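Local atomic coordinates of cytochrome C2 (Rhodobacter capsulatus, PDB entry 1VYD), a protein that carries electrons on a covalently attached heme c, serving as electron donor to the oxidized bacteriochlorophyll in photosynthetic bacteria. Residues I20-T25 with N36-V41. The protein carries 1 engineered substitution. Sequence-based numbering, arbitrary orientation.
Sequences IAPDGT and NLYGVV. With HEM (protoporphyrin IX containing Fe), chain C.
Asn-36 OD1 is gripped by two backbone N-H groups, Ile-20 N at 3.0 Å and Tyr-38 N at 3.1 Å, which reach it from opposite faces of the amide plane. The bond from Tyr-38 closes an Asx turn, while the one from Ile-20 ties that turn to the end of strand 19-20, joining two surface loops of the class I cytochrome c fold. Here a single side-chain amide pairs with both the N-H and the C=O of one residue, as a peptide group would: as OD1 accepts from Ile-20 N, ND2 donates to Ile-20 O at 2.8 Å, nearly straight and on a carbonyl lone pair. CG lies anti to the backbone N (chi1 -171°), which carries the amide out to Ile-20, and a further bond from ND2 to the hydroxyl of Tyr-48 helps fix its rotation. An alanine here would probably leave the N-H and carbonyl of Ile-20, and the N-H of Tyr-38, without their side-chain mates.

Beside these hydrogen bonds, the Tyr-38 ring lies against the start of the type I turn Ala-21 to Gly-24. Ala-21 CA stands over the centre of one ring face, 3.8 Å from the centroid, in a CH-pi contact; the methyl CB rests above CE2. On the heme side of the join, Leu-37 turns away from Ile-20 and places CD1 3.7 Å from the heme carbon CHB. The Pro-22 ring crosses the tyrosine side chain at about a right angle, CD approaching Tyr-38 CE1 to 3.5 Å.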
ATOM      1  N   ILE A  20      -9.432   5.782  -5.472  1.00 24.01           N
ATOM      2  CA  ILE A  20     -10.463   5.967  -6.491  1.00 27.14           C
ATOM      3  C   ILE A  20     -11.239   4.701  -6.800  1.00 26.03           C
ATOM      4  O   ILE A  20     -10.611   3.709  -7.186  1.00 24.91           O
ATOM      5  CB  ILE A  20      -9.841   6.602  -7.760  1.00 27.10           C
ATOM      6  CG1 ILE A  20      -9.425   8.043  -7.362  1.00 30.13           C
ATOM      7  CG2 ILE A  20     -10.918   6.829  -8.842  1.00 28.07           C
ATOM      8  CD1 ILE A  20      -8.167   8.520  -8.004  1.00 31.76           C
ATOM      9  N   ALA A  21     -12.558   4.739  -6.631  1.00 26.62           N
ATOM     10  CA  ALA A  21     -13.384   3.573  -6.942  1.00 26.03           C
ATOM     11  C   ALA A  21     -13.443   3.360  -8.444  1.00 24.84           C
ATOM     12  O   ALA A  21     -13.192   4.276  -9.209  1.00 25.39           O
ATOM     13  CB  ALA A  21     -14.785   3.638  -6.388  1.00 25.36           C
ATOM     14  N   PRO A  22     -13.833   2.143  -8.843  1.00 28.19           N
ATOM     15  CA  PRO A  22     -13.902   1.771 -10.235  1.00 29.78           C
ATOM     16  C   PRO A  22     -14.869   2.615 -11.061  1.00 29.81           C
ATOM     17  O   PRO A  22     -14.584   2.801 -12.264  1.00 28.74           O
ATOM     18  CB  PRO A  22     -14.209   0.269 -10.218  1.00 29.44           C
ATOM     19  CG  PRO A  22     -14.007  -0.219  -8.818  1.00 28.99           C
ATOM     20  CD  PRO A  22     -14.069   0.983  -7.943  1.00 29.21           C
ATOM     21  N   ASP A  23     -15.950   3.178 -10.516  1.00 28.97           N
ATOM     22  CA  ASP A  23     -16.765   4.091 -11.332  1.00 30.03           C
ATOM     23  C   ASP A  23     -16.120   5.468 -11.348  1.00 31.24           C
ATOM     24  O   ASP A  23     -16.800   6.358 -11.900  1.00 32.43           O
ATOM     25  CB  ASP A  23     -18.211   4.183 -10.864  1.00 29.34           C
ATOM     26  CG  ASP A  23     -18.316   4.769  -9.460  1.00 33.87           C
ATOM     27  OD1 ASP A  23     -17.305   5.273  -8.879  1.00 34.34           O
ATOM     28  OD2 ASP A  23     -19.403   4.616  -8.803  1.00 35.32           O
ATOM     29  N   GLY A  24     -14.932   5.723 -10.770  1.00 30.40           N
ATOM     30  CA  GLY A  24     -14.400   7.126 -10.808  1.00 27.09           C
ATOM     31  C   GLY A  24     -14.651   7.880  -9.532  1.00 29.70           C
ATOM     32  O   GLY A  24     -14.150   9.002  -9.316  1.00 31.75           O
ATOM     33  N   THR A  25     -15.463   7.451  -8.592  1.00 29.05           N
ATOM     34  CA  THR A  25     -15.725   8.208  -7.358  1.00 30.32           C
ATOM     35  C   THR A  25     -14.399   8.381  -6.629  1.00 31.95           C
ATOM     36  O   THR A  25     -13.624   7.449  -6.356  1.00 31.04           O
ATOM     37  CB  THR A  25     -16.766   7.488  -6.435  1.00 30.50           C
ATOM     38  OG1 THR A  25     -17.885   7.275  -7.307  1.00 31.63           O
ATOM     39  CG2 THR A  25     -17.137   8.325  -5.227  1.00 28.14           C
ATOM     40  N   ASN A  36      -3.125   3.700  -7.192  1.00 22.57           N
ATOM     41  CA  ASN A  36      -4.438   3.733  -6.525  1.00 20.89           C
ATOM     42  C   ASN A  36      -4.462   2.769  -5.352  1.00 19.79           C
ATOM     43  O   ASN A  36      -4.195   1.620  -5.663  1.00 19.97           O
ATOM     44  CB  ASN A  36      -5.496   3.438  -7.593  1.00 22.12           C
ATOM     45  CG  ASN A  36      -6.932   3.650  -7.106  1.00 26.61           C
ATOM     46  OD1 ASN A  36      -7.079   4.016  -5.922  1.00 26.22           O
ATOM     47  ND2 ASN A  36      -7.896   3.360  -7.979  1.00 27.04           N
ATOM     48  N   LEU A  37      -4.986   3.082  -4.167  1.00 19.30           N
ATOM     49  CA  LEU A  37      -5.045   2.117  -3.078  1.00 18.16           C
ATOM     50  C   LEU A  37      -6.449   1.612  -2.763  1.00 21.31           C
ATOM     51  O   LEU A  37      -6.471   0.695  -1.966  1.00 20.58           O
ATOM     52  CB  LEU A  37      -4.427   2.743  -1.818  1.00 20.26           C
ATOM     53  CG  LEU A  37      -2.917   3.041  -1.902  1.00 19.95           C
ATOM     54  CD1 LEU A  37      -2.348   3.503  -0.605  1.00 22.58           C
ATOM     55  CD2 LEU A  37      -2.167   1.739  -2.361  1.00 19.68           C
ATOM     56  N   TYR A  38      -7.462   1.982  -3.568  1.00 21.88           N
ATOM     57  CA  TYR A  38      -8.779   1.381  -3.492  1.00 22.48           C
ATOM     58  C   TYR A  38      -8.678  -0.097  -3.793  1.00 22.01           C
ATOM     59  O   TYR A  38      -8.070  -0.389  -4.823  1.00 20.56           O
ATOM     60  CB  TYR A  38      -9.727   1.969  -4.616  1.00 21.71           C
ATOM     61  CG  TYR A  38     -11.158   1.430  -4.486  1.00 21.41           C
ATOM     62  CD1 TYR A  38     -11.586   0.241  -5.077  1.00 21.48           C
ATOM     63  CD2 TYR A  38     -12.074   2.156  -3.732  1.00 23.06           C
ATOM     64  CE1 TYR A  38     -12.864  -0.260  -4.948  1.00 22.34           C
ATOM     65  CE2 TYR A  38     -13.394   1.739  -3.561  1.00 22.71           C
ATOM     66  CZ  TYR A  38     -13.748   0.524  -4.178  1.00 25.32           C
ATOM     67  OH  TYR A  38     -15.032   0.128  -4.018  1.00 22.01           O
ATOM     68  N   GLY A  39      -9.201  -1.007  -3.002  1.00 23.89           N
ATOM     69  CA  GLY A  39      -9.134  -2.426  -3.211  1.00 23.58           C
ATOM     70  C   GLY A  39      -7.758  -3.023  -3.055  1.00 25.25           C
ATOM     71  O   GLY A  39      -7.484  -4.147  -3.456  1.00 25.17           O
ATOM     72  N   VAL A  40      -6.819  -2.362  -2.380  1.00 27.62           N
ATOM     73  CA  VAL A  40      -5.430  -2.928  -2.286  1.00 25.76           C
ATOM     74  C   VAL A  40      -5.428  -4.030  -1.260  1.00 25.15           C
ATOM     75  O   VAL A  40      -4.554  -4.845  -1.293  1.00 27.45           O
ATOM     76  CB  VAL A  40      -4.379  -1.870  -1.934  1.00 25.22           C
ATOM     77  CG1 VAL A  40      -4.611  -1.305  -0.498  1.00 26.19           C
ATOM     78  CG2 VAL A  40      -2.975  -2.473  -1.946  1.00 25.57           C
ATOM     79  N   VAL A  41      -6.350  -4.123  -0.302  1.00 26.62           N
ATOM     80  CA  VAL A  41      -6.447  -5.247   0.602  1.00 25.71           C
ATOM     81  C   VAL A  41      -6.919  -6.502  -0.160  1.00 28.89           C
ATOM     82  O   VAL A  41      -8.051  -6.542  -0.672  1.00 30.77           O
ATOM     83  CB  VAL A  41      -7.326  -5.005   1.845  1.00 26.27           C
ATOM     84  CG1 VAL A  41      -7.304  -6.240   2.786  1.00 25.33           C
ATOM     85  CG2 VAL A  41      -6.727  -3.848   2.667  1.00 22.31           C
TER
HETATM   86  CHA HEM C1117       3.360   1.372  -3.074  1.00 25.42           C
HETATM   87  CHB HEM C1117       0.649   2.050   0.918  1.00 23.55           C
HETATM   88  CHC HEM C1117       2.783   6.382   1.583  1.00 22.83           C
HETATM   89  CHD HEM C1117       4.816   6.022  -2.835  1.00 23.53           C
HETATM   90  C1A HEM C1117       2.507   1.178  -1.992  1.00 23.79           C
HETATM   91  C2A HEM C1117       1.744  -0.021  -1.716  1.00 24.74           C
HETATM   92  C3A HEM C1117       1.040   0.191  -0.626  1.00 23.13           C
HETATM   93  C4A HEM C1117       1.325   1.517  -0.169  1.00 23.40           C
HETATM   94  CMA HEM C1117       0.029  -0.640   0.199  1.00 27.42           C
HETATM   95  CAA HEM C1117       1.811  -1.292  -2.633  1.00 23.06           C
HETATM   96  CBA HEM C1117       0.728  -1.195  -3.681  1.00 23.66           C
HETATM   97  CGA HEM C1117       0.586  -2.311  -4.694  1.00 25.21           C
HETATM   98  O1A HEM C1117       1.320  -3.338  -4.615  1.00 26.00           O
HETATM   99  O2A HEM C1117      -0.186  -2.017  -5.639  1.00 23.17           O
HETATM  100  C1B HEM C1117       1.031   3.292   1.387  1.00 21.50           C
HETATM  101  C2B HEM C1117       0.530   3.840   2.624  1.00 23.67           C
HETATM  102  C3B HEM C1117       1.166   5.007   2.799  1.00 23.50           C
HETATM  103  C4B HEM C1117       2.013   5.257   1.679  1.00 22.22           C
HETATM  104  CMB HEM C1117      -0.565   3.163   3.519  1.00 21.52           C
HETATM  105  CAB HEM C1117       1.114   5.968   4.013  1.00 23.40           C
HETATM  106  CBB HEM C1117       1.322   5.454   5.282  1.00 24.22           C
HETATM  107  C1C HEM C1117       3.507   6.637   0.422  1.00 24.27           C
HETATM  108  C2C HEM C1117       4.191   7.896   0.158  1.00 22.05           C
HETATM  109  C3C HEM C1117       4.762   7.788  -1.025  1.00 24.33           C
HETATM  110  C4C HEM C1117       4.447   6.480  -1.573  1.00 25.14           C
HETATM  111  CMC HEM C1117       4.130   9.070   1.152  1.00 21.81           C
HETATM  112  CAC HEM C1117       5.715   8.752  -1.762  1.00 28.10           C
HETATM  113  CBC HEM C1117       6.597   9.586  -1.120  1.00 29.21           C
HETATM  114  C1D HEM C1117       4.554   4.741  -3.287  1.00 22.26           C
HETATM  115  C2D HEM C1117       5.158   4.162  -4.458  1.00 21.39           C
HETATM  116  C3D HEM C1117       4.753   2.880  -4.523  1.00 22.27           C
HETATM  117  C4D HEM C1117       3.940   2.601  -3.363  1.00 25.18           C
HETATM  118  CMD HEM C1117       6.041   4.966  -5.425  1.00 21.32           C
HETATM  119  CAD HEM C1117       5.135   1.791  -5.523  1.00 24.71           C
HETATM  120  CBD HEM C1117       6.307   0.977  -4.864  1.00 27.00           C
HETATM  121  CGD HEM C1117       7.314   0.374  -5.802  1.00 30.22           C
HETATM  122  O1D HEM C1117       8.346  -0.027  -5.209  1.00 32.31           O
HETATM  123  O2D HEM C1117       7.188   0.444  -7.065  1.00 30.83           O
HETATM  124  NA  HEM C1117       2.225   2.094  -1.034  1.00 22.97           N
HETATM  125  NB  HEM C1117       1.884   4.179   0.807  1.00 21.55           N
HETATM  126  NC  HEM C1117       3.687   5.780  -0.642  1.00 24.22           N
HETATM  127  ND  HEM C1117       3.835   3.765  -2.605  1.00 22.25           N
HETATM  128 FE   HEM C1117       2.925   3.951  -0.869  1.00 25.71          FE